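Local coordinates for protein transcriptional regulator (Enterococcus faecalis, PDB 3QFI) that is of unknown function but belongs to the LytR-CpsA-Psr family of alpha/beta proteins, with a central mixed sheet flanked by helices, at residues A[58-63]-A[257-262]; A[45-50]-A[93-98]; A[169-174]-A[227-232]; A[25-30]-A[86-91]. One frame throughout, in Å; residues are numbered along the deposited sequence.

Interaction 1 (A[58-63]-A[257-262]); sequences TMISLD and TTLRKQ
Strand 58-62 and helix 257-262 run 143° apart in chain direction, their axes 10.7 Å from each other at closest approach, with T58 and L259 bringing their CA atoms nearest across the contact. The helix end bears on the sheet through the forked tip of L259. One methyl, CD1, lies 4.2 Å from CG1 of I60, while the other, CD2, comes to 4.2 Å from CG2 of T58, so the leucine spans two residues that project from the same face of the strand. Its CB does not aim at the strand; the CG branch, set anti to the carbonyl carbon (chi1 -60°) and followed by an extended second torsion, carries the end inward. The two branches of T58 divide their work. CG2, anti to the backbone N, faces the leucine, and OG1, beside that N, turns to Q262, where it sits 3.7 Å from CG. The Q262 chain bends at its second torsion and meets the threonine at about a right angle. Beyond the two segments, E230 of strand 227-230 touches T58, I60 and T258, and T49 of strand 44-51 touches T58 and Q262. M59 and S61 point to the opposite face of the sheet, where they meet helix 166-184. The contact thus places helix 249-262 over one face of the central sheet. All four touching residues are buried. Van der Waals packing around L259 makes up the apolar part, while the T58 hydroxyl, at the buried end near Q262, adds a polar element to an otherwise aliphatic contact.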
loop_
_atom_site.group_PDB
_atom_site.type_symbol
_atom_site.label_atom_id
_atom_site.label_comp_id
_atom_site.label_asym_id
_atom_site.label_seq_id
_atom_site.Cartn_x
_atom_site.Cartn_y
_atom_site.Cartn_z
ATOM N N THR A 58 -7.944 -3.614 5.689
ATOM C CA THR A 58 -8.115 -3.458 4.259
ATOM C C THR A 58 -6.869 -2.842 3.634
ATOM O O THR A 58 -6.484 -1.711 3.961
ATOM C CB THR A 58 -9.315 -2.549 3.986
ATOM O OG1 THR A 58 -10.380 -2.894 4.881
ATOM C CG2 THR A 58 -9.793 -2.695 2.565
ATOM N N MET A 59 -6.243 -3.610 2.747
ATOM C CA MET A 59 -5.045 -3.191 2.030
ATOM C C MET A 59 -5.513 -2.482 0.775
ATOM O O MET A 59 -6.583 -2.772 0.241
ATOM C CB MET A 59 -4.192 -4.402 1.649
ATOM C CG MET A 59 -3.650 -5.189 2.835
ATOM S SD MET A 59 -2.712 -6.656 2.296
ATOM C CE MET A 59 -1.087 -6.270 2.924
ATOM N N ILE A 60 -4.701 -1.554 0.298
ATOM C CA ILE A 60 -5.065 -0.788 -0.871
ATOM C C ILE A 60 -3.816 -0.447 -1.659
ATOM O O ILE A 60 -2.984 0.336 -1.220
ATOM C CB ILE A 60 -5.811 0.524 -0.450
ATOM C CG1 ILE A 60 -7.224 0.544 -1.011
ATOM C CG2 ILE A 60 -5.083 1.742 -0.962
ATOM C CD1 ILE A 60 -7.290 0.638 -2.519
ATOM N N SER A 61 -3.678 -1.070 -2.817
ATOM C CA SER A 61 -2.552 -0.815 -3.688
ATOM C C SER A 61 -2.854 0.448 -4.476
ATOM O O SER A 61 -3.982 0.625 -4.959
ATOM C CB SER A 61 -2.388 -1.955 -4.684
ATOM O OG SER A 61 -2.002 -3.161 -4.053
ATOM N N LEU A 62 -1.868 1.328 -4.607
ATOM C CA LEU A 62 -2.049 2.542 -5.399
ATOM C C LEU A 62 -1.127 2.462 -6.617
ATOM O O LEU A 62 0.095 2.406 -6.479
ATOM C CB LEU A 62 -1.710 3.784 -4.572
ATOM C CG LEU A 62 -2.674 4.031 -3.408
ATOM C CD1 LEU A 62 -2.095 5.031 -2.436
ATOM C CD2 LEU A 62 -4.000 4.512 -3.966
ATOM N N ASP A 63 -1.716 2.437 -7.806
ATOM C CA ASP A 63 -0.939 2.380 -9.043
ATOM C C ASP A 63 -0.149 3.683 -9.180
ATOM O O ASP A 63 -0.663 4.753 -8.871
ATOM C CB ASP A 63 -1.866 2.206 -10.251
ATOM C CG ASP A 63 -1.105 1.983 -11.548
ATOM O OD1 ASP A 63 -0.330 2.873 -11.975
ATOM O OD2 ASP A 63 -1.288 0.908 -12.154
ATOM N N THR A 257 -15.591 6.109 0.553
ATOM C CA THR A 257 -16.581 5.939 1.594
ATOM C C THR A 257 -16.268 4.660 2.354
ATOM O O THR A 257 -16.341 4.634 3.579
ATOM C CB THR A 257 -17.992 5.892 0.994
ATOM O OG1 THR A 257 -18.238 7.123 0.300
ATOM C CG2 THR A 257 -19.023 5.725 2.083
ATOM N N THR A 258 -15.894 3.611 1.632
ATOM C CA THR A 258 -15.553 2.348 2.272
ATOM C C THR A 258 -14.436 2.541 3.299
ATOM O O THR A 258 -14.596 2.215 4.472
ATOM C CB THR A 258 -15.055 1.327 1.265
ATOM O OG1 THR A 258 -16.081 1.076 0.304
ATOM C CG2 THR A 258 -14.675 0.037 1.968
ATOM N N LEU A 259 -13.300 3.058 2.844
ATOM C CA LEU A 259 -12.182 3.269 3.733
ATOM C C LEU A 259 -12.596 4.177 4.871
ATOM O O LEU A 259 -12.334 3.873 6.039
ATOM C CB LEU A 259 -11.004 3.854 2.966
ATOM C CG LEU A 259 -10.575 2.905 1.849
ATOM C CD1 LEU A 259 -9.301 3.418 1.200
ATOM C CD2 LEU A 259 -10.360 1.500 2.413
ATOM N N ARG A 260 -13.263 5.276 4.542
ATOM C CA ARG A 260 -13.714 6.191 5.569
ATOM C C ARG A 260 -14.520 5.449 6.656
ATOM O O ARG A 260 -14.359 5.740 7.843
ATOM C CB ARG A 260 -14.563 7.305 4.956
ATOM C CG ARG A 260 -13.792 8.339 4.160
ATOM C CD ARG A 260 -14.733 9.434 3.666
ATOM N NE ARG A 260 -15.133 10.317 4.752
ATOM C CZ ARG A 260 -14.289 11.133 5.368
ATOM N NH1 ARG A 260 -13.013 11.174 4.987
ATOM N NH2 ARG A 260 -14.706 11.887 6.383
ATOM N N LYS A 261 -15.375 4.496 6.281
ATOM C CA LYS A 261 -16.144 3.788 7.311
ATOM C C LYS A 261 -15.252 2.837 8.122
ATOM O O LYS A 261 -15.481 2.618 9.315
ATOM C CB LYS A 261 -17.339 3.031 6.702
ATOM C CG LYS A 261 -18.478 3.940 6.221
ATOM C CD LYS A 261 -19.680 3.133 5.732
ATOM C CE LYS A 261 -20.835 4.025 5.243
ATOM N NZ LYS A 261 -22.076 3.232 4.921
ATOM N N GLN A 262 -14.243 2.275 7.470
ATOM C CA GLN A 262 -13.286 1.402 8.134
ATOM C C GLN A 262 -12.653 2.171 9.302
ATOM O O GLN A 262 -12.267 1.584 10.311
ATOM C CB GLN A 262 -12.174 0.985 7.160
ATOM C CG GLN A 262 -12.542 -0.157 6.240
ATOM C CD GLN A 262 -13.094 -1.331 7.017
ATOM O OE1 GLN A 262 -14.310 -1.481 7.163
ATOM N NE2 GLN A 262 -12.198 -2.157 7.551
#

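Interaction 2 (A[45-50]-A[93-98]); sequences TMVVTI and NTVQEL
V47 and V95 meet methyl to methyl, CG2 of V47 lying 3.9 Å from CG1 of V95. The two side chains pass alongside each other pointing in opposite directions, each reaching out from its own backbone. Both valines have CG1 anti to the backbone N, yet different branches do the touching: in V95 (chi1 174°) it is this anti methyl, whereas V47 offers CG2, which stands beside its backbone N. The second methyl of V95, CG2, turns to T45 and approaches its CG2 to 4.4 Å. T45 is rotated so that its own CG2, and not the hydroxyl, lies anti to the backbone N, and this methyl makes the touch. T45 and V47, two residues apart on a strand, therefore present one apolar face, onto which helix 80-98 is laid as one of the outer layers of an alpha/beta sandwich; M46 between them points away, to the other side of the sheet, and packs on R174. L25 of the neighbouring strand 22-28 touches T45, V47 and V95 alike and continues the patch onto the next strand. On the helix, T94 and L98 face strand 67-70, and the T94 hydroxyl is hydrogen-bonded to the carbonyl oxygen of M90.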
loop_
_atom_site.group_PDB
_atom_site.type_symbol
_atom_site.label_atom_id
_atom_site.label_comp_id
_atom_site.label_asym_id
_atom_site.label_seq_id
_atom_site.Cartn_x
_atom_site.Cartn_y
_atom_site.Cartn_z
ATOM N N THR A 45 3.425 1.750 -3.355
ATOM C CA THR A 45 2.703 2.529 -2.366
ATOM C C THR A 45 1.416 1.820 -2.016
ATOM O O THR A 45 0.596 1.541 -2.887
ATOM C CB THR A 45 2.369 3.907 -2.939
ATOM O OG1 THR A 45 3.587 4.568 -3.296
ATOM C CG2 THR A 45 1.598 4.750 -1.930
ATOM N N MET A 46 1.230 1.550 -0.733
ATOM C CA MET A 46 0.038 0.849 -0.279
ATOM C C MET A 46 -0.589 1.535 0.939
ATOM O O MET A 46 0.063 2.332 1.618
ATOM C CB MET A 46 0.422 -0.595 0.072
ATOM C CG MET A 46 -0.731 -1.542 0.362
ATOM S SD MET A 46 -0.143 -3.183 0.933
ATOM C CE MET A 46 0.843 -3.767 -0.494
ATOM N N VAL A 47 -1.861 1.234 1.196
ATOM C CA VAL A 47 -2.569 1.778 2.344
ATOM C C VAL A 47 -3.318 0.661 3.044
ATOM O O VAL A 47 -3.954 -0.175 2.399
ATOM C CB VAL A 47 -3.583 2.862 1.956
ATOM C CG1 VAL A 47 -4.303 3.352 3.205
ATOM C CG2 VAL A 47 -2.877 4.025 1.269
ATOM N N VAL A 48 -3.228 0.642 4.369
ATOM C CA VAL A 48 -3.896 -0.383 5.166
ATOM C C VAL A 48 -4.739 0.271 6.252
ATOM O O VAL A 48 -4.306 1.241 6.875
ATOM C CB VAL A 48 -2.866 -1.336 5.841
ATOM C CG1 VAL A 48 -3.576 -2.321 6.761
ATOM C CG2 VAL A 48 -2.087 -2.082 4.784
ATOM N N THR A 49 -5.954 -0.233 6.455
ATOM C CA THR A 49 -6.818 0.297 7.507
ATOM C C THR A 49 -7.036 -0.790 8.553
ATOM O O THR A 49 -7.457 -1.906 8.237
ATOM C CB THR A 49 -8.202 0.780 6.982
ATOM O OG1 THR A 49 -8.845 -0.266 6.241
ATOM C CG2 THR A 49 -8.040 2.018 6.113
ATOM N N ILE A 50 -6.717 -0.458 9.798
ATOM C CA ILE A 50 -6.862 -1.385 10.905
ATOM C C ILE A 50 -8.146 -1.005 11.638
ATOM O O ILE A 50 -8.236 0.074 12.231
ATOM C CB ILE A 50 -5.635 -1.279 11.857
ATOM C CG1 ILE A 50 -4.344 -1.278 11.031
ATOM C CG2 ILE A 50 -5.606 -2.450 12.848
ATOM C CD1 ILE A 50 -4.152 -2.516 10.187
ATOM N N ASN A 93 0.429 13.446 2.075
ATOM C CA ASN A 93 -0.635 14.404 1.800
ATOM C C ASN A 93 -1.429 14.072 0.534
ATOM O O ASN A 93 -2.652 14.052 0.573
ATOM C CB ASN A 93 -0.064 15.827 1.715
ATOM C CG ASN A 93 0.300 16.390 3.085
ATOM O OD1 ASN A 93 0.598 17.574 3.224
ATOM N ND2 ASN A 93 0.274 15.542 4.099
ATOM N N THR A 94 -0.724 13.803 -0.564
ATOM C CA THR A 94 -1.320 13.461 -1.854
ATOM C C THR A 94 -2.255 12.264 -1.731
ATOM O O THR A 94 -3.368 12.274 -2.262
ATOM C CB THR A 94 -0.200 13.174 -2.904
ATOM O OG1 THR A 94 0.331 14.419 -3.368
ATOM C CG2 THR A 94 -0.719 12.369 -4.089
ATOM N N VAL A 95 -1.805 11.232 -1.034
ATOM C CA VAL A 95 -2.643 10.066 -0.824
ATOM C C VAL A 95 -3.846 10.434 0.078
ATOM O O VAL A 95 -4.953 9.963 -0.174
ATOM C CB VAL A 95 -1.827 8.902 -0.199
ATOM C CG1 VAL A 95 -2.745 7.748 0.138
ATOM C CG2 VAL A 95 -0.752 8.425 -1.188
ATOM N N GLN A 96 -3.631 11.274 1.104
ATOM C CA GLN A 96 -4.706 11.705 2.019
ATOM C C GLN A 96 -5.828 12.431 1.291
ATOM O O GLN A 96 -6.972 12.435 1.751
ATOM C CB GLN A 96 -4.196 12.643 3.129
ATOM C CG GLN A 96 -3.591 11.985 4.386
ATOM C CD GLN A 96 -3.438 12.962 5.575
ATOM O OE1 GLN A 96 -2.994 14.100 5.412
ATOM N NE2 GLN A 96 -3.788 12.501 6.773
ATOM N N GLU A 97 -5.495 13.076 0.176
ATOM C CA GLU A 97 -6.486 13.791 -0.625
ATOM C C GLU A 97 -7.144 12.821 -1.609
ATOM O O GLU A 97 -8.331 12.922 -1.890
ATOM C CB GLU A 97 -5.837 14.948 -1.404
ATOM C CG GLU A 97 -5.625 16.245 -0.612
ATOM C CD GLU A 97 -6.932 16.901 -0.147
ATOM O OE1 GLU A 97 -7.549 16.404 0.826
ATOM O OE2 GLU A 97 -7.344 17.917 -0.759
ATOM N N LEU A 98 -6.362 11.883 -2.127
ATOM C CA LEU A 98 -6.861 10.899 -3.077
ATOM C C LEU A 98 -7.902 9.977 -2.447
ATOM O O LEU A 98 -8.971 9.779 -2.998
ATOM C CB LEU A 98 -5.698 10.057 -3.631
ATOM C CG LEU A 98 -6.047 8.887 -4.570
ATOM C CD1 LEU A 98 -6.855 9.396 -5.753
ATOM C CD2 LEU A 98 -4.776 8.227 -5.060
#

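Interaction 3 (A[169-174]-A[227-232]); sequences RQRRQR and IDSEQL
The hydroxyl oxygen OG of S229 is approached by two arginines, with R174 NE 3.6 Å and R171 NH2 4.0 Å away. These arginines lie one turn apart on helix 166-184, which covers one face of the central sheet in this alpha/beta fold, and S229 lies in segment 227-232, whose strand is an edge of that sheet within the chain. R174 presents the edge of its guanidinium, with the serine oxygen near the plane of the group; R171 comes in obliquely. To get there R171 folds twice, at its second and third torsions (67° and -74°), while R174 is extended as far as CD and then bends. The two guanidinium groups are tilted against each other: NH2 of R174 sits 3.8 Å above the plane of the R171 group, toward its rim, and CA of R171 lies over a face of the R174 group. R174 has its firm polar partner outside the two segments, NH1 being hydrogen-bonded to OG of S61 on strand 56-62, a bond that probably fixes the turn of the guanidinium. Its chain also rests on M46. On the serine side, CB adds a second point of touch, standing 3.9 Å from NE of R174.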
loop_
_atom_site.group_PDB
_atom_site.type_symbol
_atom_site.label_atom_id
_atom_site.label_comp_id
_atom_site.label_asym_id
_atom_site.label_seq_id
_atom_site.Cartn_x
_atom_site.Cartn_y
_atom_site.Cartn_z
ATOM N N ARG A 169 1.457 -7.767 -10.240
ATOM C CA ARG A 169 2.504 -7.350 -9.325
ATOM C C ARG A 169 1.928 -6.749 -8.044
ATOM O O ARG A 169 2.419 -7.034 -6.957
ATOM C CB ARG A 169 3.421 -6.348 -10.015
ATOM C CG ARG A 169 4.382 -5.655 -9.093
ATOM C CD ARG A 169 5.425 -4.916 -9.897
ATOM N NE ARG A 169 6.051 -3.870 -9.102
ATOM C CZ ARG A 169 7.322 -3.508 -9.219
ATOM N NH1 ARG A 169 8.109 -4.117 -10.103
ATOM N NH2 ARG A 169 7.805 -2.537 -8.454
ATOM N N GLN A 170 0.888 -5.928 -8.177
ATOM C CA GLN A 170 0.233 -5.301 -7.026
ATOM C C GLN A 170 -0.385 -6.379 -6.124
ATOM O O GLN A 170 -0.239 -6.341 -4.897
ATOM C CB GLN A 170 -0.856 -4.304 -7.491
ATOM C CG GLN A 170 -0.324 -2.984 -8.118
ATOM C CD GLN A 170 -1.428 -2.093 -8.741
ATOM O OE1 GLN A 170 -2.411 -1.725 -8.079
ATOM N NE2 GLN A 170 -1.250 -1.731 -10.014
ATOM N N ARG A 171 -1.063 -7.348 -6.732
ATOM C CA ARG A 171 -1.681 -8.432 -5.973
ATOM C C ARG A 171 -0.592 -9.210 -5.224
ATOM O O ARG A 171 -0.764 -9.546 -4.062
ATOM C CB ARG A 171 -2.474 -9.340 -6.928
ATOM C CG ARG A 171 -2.803 -10.747 -6.420
ATOM C CD ARG A 171 -3.790 -10.775 -5.253
ATOM N NE ARG A 171 -3.203 -10.348 -3.977
ATOM C CZ ARG A 171 -3.847 -10.381 -2.810
ATOM N NH1 ARG A 171 -3.242 -9.971 -1.700
ATOM N NH2 ARG A 171 -5.099 -10.830 -2.751
ATOM N N ARG A 172 0.534 -9.477 -5.884
ATOM C CA ARG A 172 1.637 -10.194 -5.249
ATOM C C ARG A 172 2.284 -9.384 -4.121
ATOM O O ARG A 172 2.711 -9.946 -3.111
ATOM C CB ARG A 172 2.711 -10.571 -6.279
ATOM C CG ARG A 172 2.478 -11.908 -6.956
ATOM C CD ARG A 172 3.606 -12.296 -7.927
ATOM N NE ARG A 172 3.581 -11.584 -9.213
ATOM C CZ ARG A 172 4.288 -10.492 -9.492
ATOM N NH1 ARG A 172 5.085 -9.953 -8.581
ATOM N NH2 ARG A 172 4.236 -9.963 -10.706
ATOM N N GLN A 173 2.373 -8.070 -4.285
ATOM C CA GLN A 173 2.964 -7.245 -3.242
ATOM C C GLN A 173 2.073 -7.244 -2.011
ATOM O O GLN A 173 2.568 -7.199 -0.880
ATOM C CB GLN A 173 3.177 -5.823 -3.742
ATOM C CG GLN A 173 4.331 -5.728 -4.719
ATOM C CD GLN A 173 4.477 -4.354 -5.337
ATOM O OE1 GLN A 173 5.408 -4.113 -6.107
ATOM N NE2 GLN A 173 3.557 -3.444 -5.009
ATOM N N ARG A 174 0.758 -7.315 -2.227
ATOM C CA ARG A 174 -0.183 -7.329 -1.109
ATOM C C ARG A 174 -0.164 -8.686 -0.411
ATOM O O ARG A 174 -0.412 -8.777 0.794
ATOM C CB ARG A 174 -1.619 -7.027 -1.571
ATOM C CG ARG A 174 -1.812 -5.691 -2.262
ATOM C CD ARG A 174 -3.294 -5.282 -2.321
ATOM N NE ARG A 174 -4.181 -6.220 -3.014
ATOM C CZ ARG A 174 -4.397 -6.249 -4.331
ATOM N NH1 ARG A 174 -3.780 -5.392 -5.140
ATOM N NH2 ARG A 174 -5.272 -7.112 -4.840
ATOM N N ILE A 227 -7.762 -10.090 6.510
ATOM C CA ILE A 227 -7.141 -9.022 5.743
ATOM C C ILE A 227 -7.815 -8.929 4.369
ATOM O O ILE A 227 -7.537 -9.742 3.493
ATOM C CB ILE A 227 -5.642 -9.310 5.540
ATOM C CG1 ILE A 227 -5.014 -9.826 6.844
ATOM C CG2 ILE A 227 -4.937 -8.052 5.056
ATOM C CD1 ILE A 227 -5.146 -8.905 8.027
ATOM N N ASP A 228 -8.698 -7.950 4.179
ATOM C CA ASP A 228 -9.402 -7.783 2.899
ATOM C C ASP A 228 -8.632 -6.832 1.962
ATOM O O ASP A 228 -7.738 -6.106 2.401
ATOM C CB ASP A 228 -10.816 -7.232 3.147
ATOM C CG ASP A 228 -11.756 -7.449 1.968
ATOM O OD1 ASP A 228 -12.686 -6.632 1.798
ATOM O OD2 ASP A 228 -11.586 -8.441 1.222
ATOM N N SER A 229 -8.975 -6.843 0.674
ATOM C CA SER A 229 -8.318 -5.979 -0.309
ATOM C C SER A 229 -9.314 -5.031 -0.973
ATOM O O SER A 229 -10.520 -5.157 -0.795
ATOM C CB SER A 229 -7.636 -6.816 -1.394
ATOM O OG SER A 229 -6.662 -7.685 -0.849
ATOM N N GLU A 230 -8.791 -4.086 -1.744
ATOM C CA GLU A 230 -9.611 -3.112 -2.453
ATOM C C GLU A 230 -8.867 -2.623 -3.681
ATOM O O GLU A 230 -7.715 -2.192 -3.585
ATOM C CB GLU A 230 -9.926 -1.917 -1.556
ATOM C CG GLU A 230 -11.096 -2.130 -0.626
ATOM C CD GLU A 230 -12.283 -1.242 -0.965
ATOM O OE1 GLU A 230 -13.352 -1.412 -0.341
ATOM O OE2 GLU A 230 -12.149 -0.372 -1.852
ATOM N N GLN A 231 -9.519 -2.697 -4.837
ATOM C CA GLN A 231 -8.903 -2.246 -6.079
ATOM C C GLN A 231 -9.515 -0.926 -6.542
ATOM O O GLN A 231 -10.720 -0.692 -6.397
ATOM C CB GLN A 231 -9.070 -3.304 -7.184
ATOM C CG GLN A 231 -10.524 -3.624 -7.568
ATOM C CD GLN A 231 -10.667 -4.213 -8.975
ATOM O OE1 GLN A 231 -10.436 -3.528 -9.979
ATOM N NE2 GLN A 231 -11.045 -5.489 -9.050
ATOM N N LEU A 232 -8.673 -0.059 -7.091
ATOM C CA LEU A 232 -9.130 1.226 -7.596
ATOM C C LEU A 232 -9.375 1.098 -9.091
ATOM O O LEU A 232 -8.452 0.836 -9.865
ATOM C CB LEU A 232 -8.093 2.326 -7.314
ATOM C CG LEU A 232 -8.159 2.975 -5.928
ATOM C CD1 LEU A 232 -6.987 3.907 -5.736
ATOM C CD2 LEU A 232 -9.480 3.732 -5.775
#

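Interaction 4 (A[25-30]-A[86-91]); sequences LLMGID and GGAEMA
M27 reaches from strand 22-28 to two alanines on helix 80-98, and this one side chain makes the close part of the contact. Its sulfur SD lies 4.1 Å from CB of A91, and the terminal methyl CE is 4.4 Å from CB of A88 and slightly nearer that residue's CA. The chain runs out extended through its second torsion and then bends at the third (-66°), which turns CE along the helix from A91 toward A88. Since both partners are alanines, the thioether lies close to the helix backbone itself. L25, also directed at the helix, adds a fringe of cover, where it touches V95, one turn beyond A91. The strand's far end is looser: I29 does not touch 86-91 but leans on Y83, earlier in the same helix, and on D43, and D30 is exposed. On the helix, E89 is turned to solvent. Near G86 and G87 the helix is kinked; G87 has a positive phi of 56°, which suits glycine, and the bond from M90 N to G86 O is weak. Across the segments the contact is apolar, its attraction probably mostly dispersion between a polarisable sulfur, its methyl and alanine carbons, which imposes little directional demand.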
loop_
_atom_site.group_PDB
_atom_site.type_symbol
_atom_site.label_atom_id
_atom_site.label_comp_id
_atom_site.label_asym_id
_atom_site.label_seq_id
_atom_site.Cartn_x
_atom_site.Cartn_y
_atom_site.Cartn_z
ATOM N N LEU A 25 0.223 4.141 5.733
ATOM C CA LEU A 25 0.718 4.063 4.367
ATOM C C LEU A 25 2.064 3.345 4.393
ATOM O O LEU A 25 2.993 3.770 5.080
ATOM C CB LEU A 25 0.914 5.468 3.788
ATOM C CG LEU A 25 1.414 5.499 2.340
ATOM C CD1 LEU A 25 0.231 5.242 1.415
ATOM C CD2 LEU A 25 2.057 6.841 2.003
ATOM N N LEU A 26 2.154 2.247 3.654
ATOM C CA LEU A 26 3.384 1.490 3.569
ATOM C C LEU A 26 4.000 1.823 2.226
ATOM O O LEU A 26 3.318 1.742 1.194
ATOM C CB LEU A 26 3.110 -0.014 3.622
ATOM C CG LEU A 26 2.103 -0.532 4.653
ATOM C CD1 LEU A 26 2.058 -2.058 4.617
ATOM C CD2 LEU A 26 2.484 -0.060 6.024
ATOM N N MET A 27 5.277 2.205 2.230
ATOM C CA MET A 27 5.975 2.522 0.979
ATOM C C MET A 27 7.238 1.688 0.839
ATOM O O MET A 27 7.942 1.448 1.811
ATOM C CB MET A 27 6.362 4.005 0.908
ATOM C CG MET A 27 5.230 4.993 1.175
ATOM S SD MET A 27 5.690 6.676 0.704
ATOM C CE MET A 27 7.013 7.033 1.884
ATOM N N GLY A 28 7.501 1.247 -0.386
ATOM C CA GLY A 28 8.678 0.461 -0.697
ATOM C C GLY A 28 9.471 1.265 -1.710
ATOM O O GLY A 28 9.167 1.248 -2.900
ATOM N N ILE A 29 10.473 1.990 -1.218
ATOM C CA ILE A 29 11.330 2.843 -2.033
ATOM C C ILE A 29 12.616 2.119 -2.372
ATOM O O ILE A 29 13.194 1.449 -1.528
ATOM C CB ILE A 29 11.717 4.141 -1.277
ATOM C CG1 ILE A 29 10.469 4.821 -0.724
ATOM C CG2 ILE A 29 12.443 5.100 -2.220
ATOM C CD1 ILE A 29 9.479 5.206 -1.791
ATOM N N ASP A 30 13.065 2.266 -3.612
ATOM C CA ASP A 30 14.301 1.629 -4.050
ATOM C C ASP A 30 15.425 2.658 -4.028
ATOM O O ASP A 30 15.615 3.431 -4.966
ATOM C CB ASP A 30 14.121 1.063 -5.455
ATOM C CG ASP A 30 15.160 0.024 -5.795
ATOM O OD1 ASP A 30 14.917 -0.748 -6.749
ATOM O OD2 ASP A 30 16.220 -0.029 -5.123
ATOM N N GLY A 86 8.504 15.664 -3.226
ATOM C CA GLY A 86 8.509 16.181 -1.865
ATOM C C GLY A 86 8.676 15.162 -0.753
ATOM O O GLY A 86 8.272 15.400 0.387
ATOM N N GLY A 87 9.269 14.023 -1.085
ATOM C CA GLY A 87 9.492 12.983 -0.098
ATOM C C GLY A 87 8.241 12.507 0.614
ATOM O O GLY A 87 7.127 12.749 0.171
ATOM N N ALA A 88 8.452 11.825 1.734
ATOM C CA ALA A 88 7.399 11.264 2.563
ATOM C C ALA A 88 6.191 12.162 2.813
ATOM O O ALA A 88 5.047 11.705 2.791
ATOM C CB ALA A 88 7.997 10.840 3.892
ATOM N N GLU A 89 6.454 13.435 3.067
ATOM C CA GLU A 89 5.404 14.397 3.355
ATOM C C GLU A 89 4.453 14.579 2.177
ATOM O O GLU A 89 3.243 14.401 2.318
ATOM C CB GLU A 89 6.028 15.742 3.717
ATOM C CG GLU A 89 5.020 16.821 4.053
ATOM C CD GLU A 89 5.474 18.192 3.594
ATOM O OE1 GLU A 89 5.543 18.411 2.357
ATOM O OE2 GLU A 89 5.764 19.049 4.464
ATOM N N MET A 90 5.000 14.944 1.020
ATOM C CA MET A 90 4.174 15.160 -0.156
ATOM C C MET A 90 3.389 13.910 -0.527
ATOM O O MET A 90 2.251 14.021 -0.988
ATOM C CB MET A 90 5.033 15.636 -1.336
ATOM C CG MET A 90 4.257 16.099 -2.564
ATOM S SD MET A 90 5.263 17.250 -3.540
ATOM C CE MET A 90 5.167 18.670 -2.418
ATOM N N ALA A 91 3.966 12.727 -0.320
ATOM C CA ALA A 91 3.261 11.478 -0.649
ATOM C C ALA A 91 2.087 11.256 0.297
ATOM O O ALA A 91 0.969 10.975 -0.140
ATOM C CB ALA A 91 4.205 10.293 -0.573
#

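All four contacts set a helix against one mixed sheet, in which strands 22-28, 44-51, 56-62 and 227-230 are consecutive neighbours. Interactions 1, 2 and 4 lie on one face, under helices 249-262 and 80-98, and interactions 2 and 4 share the latter; interaction 3 lies on the opposite face, under helix 166-184. Centres of interactions 1 and 2 are about 8 Å apart, those of interactions 3 and 4 about 18 Å. Along the chain, interactions 1, 2 and 4 cross one another, and interaction 3 is nested within the loop closed by interaction 1. Segments distant in sequence are thus interwoven into one compact alpha/beta domain.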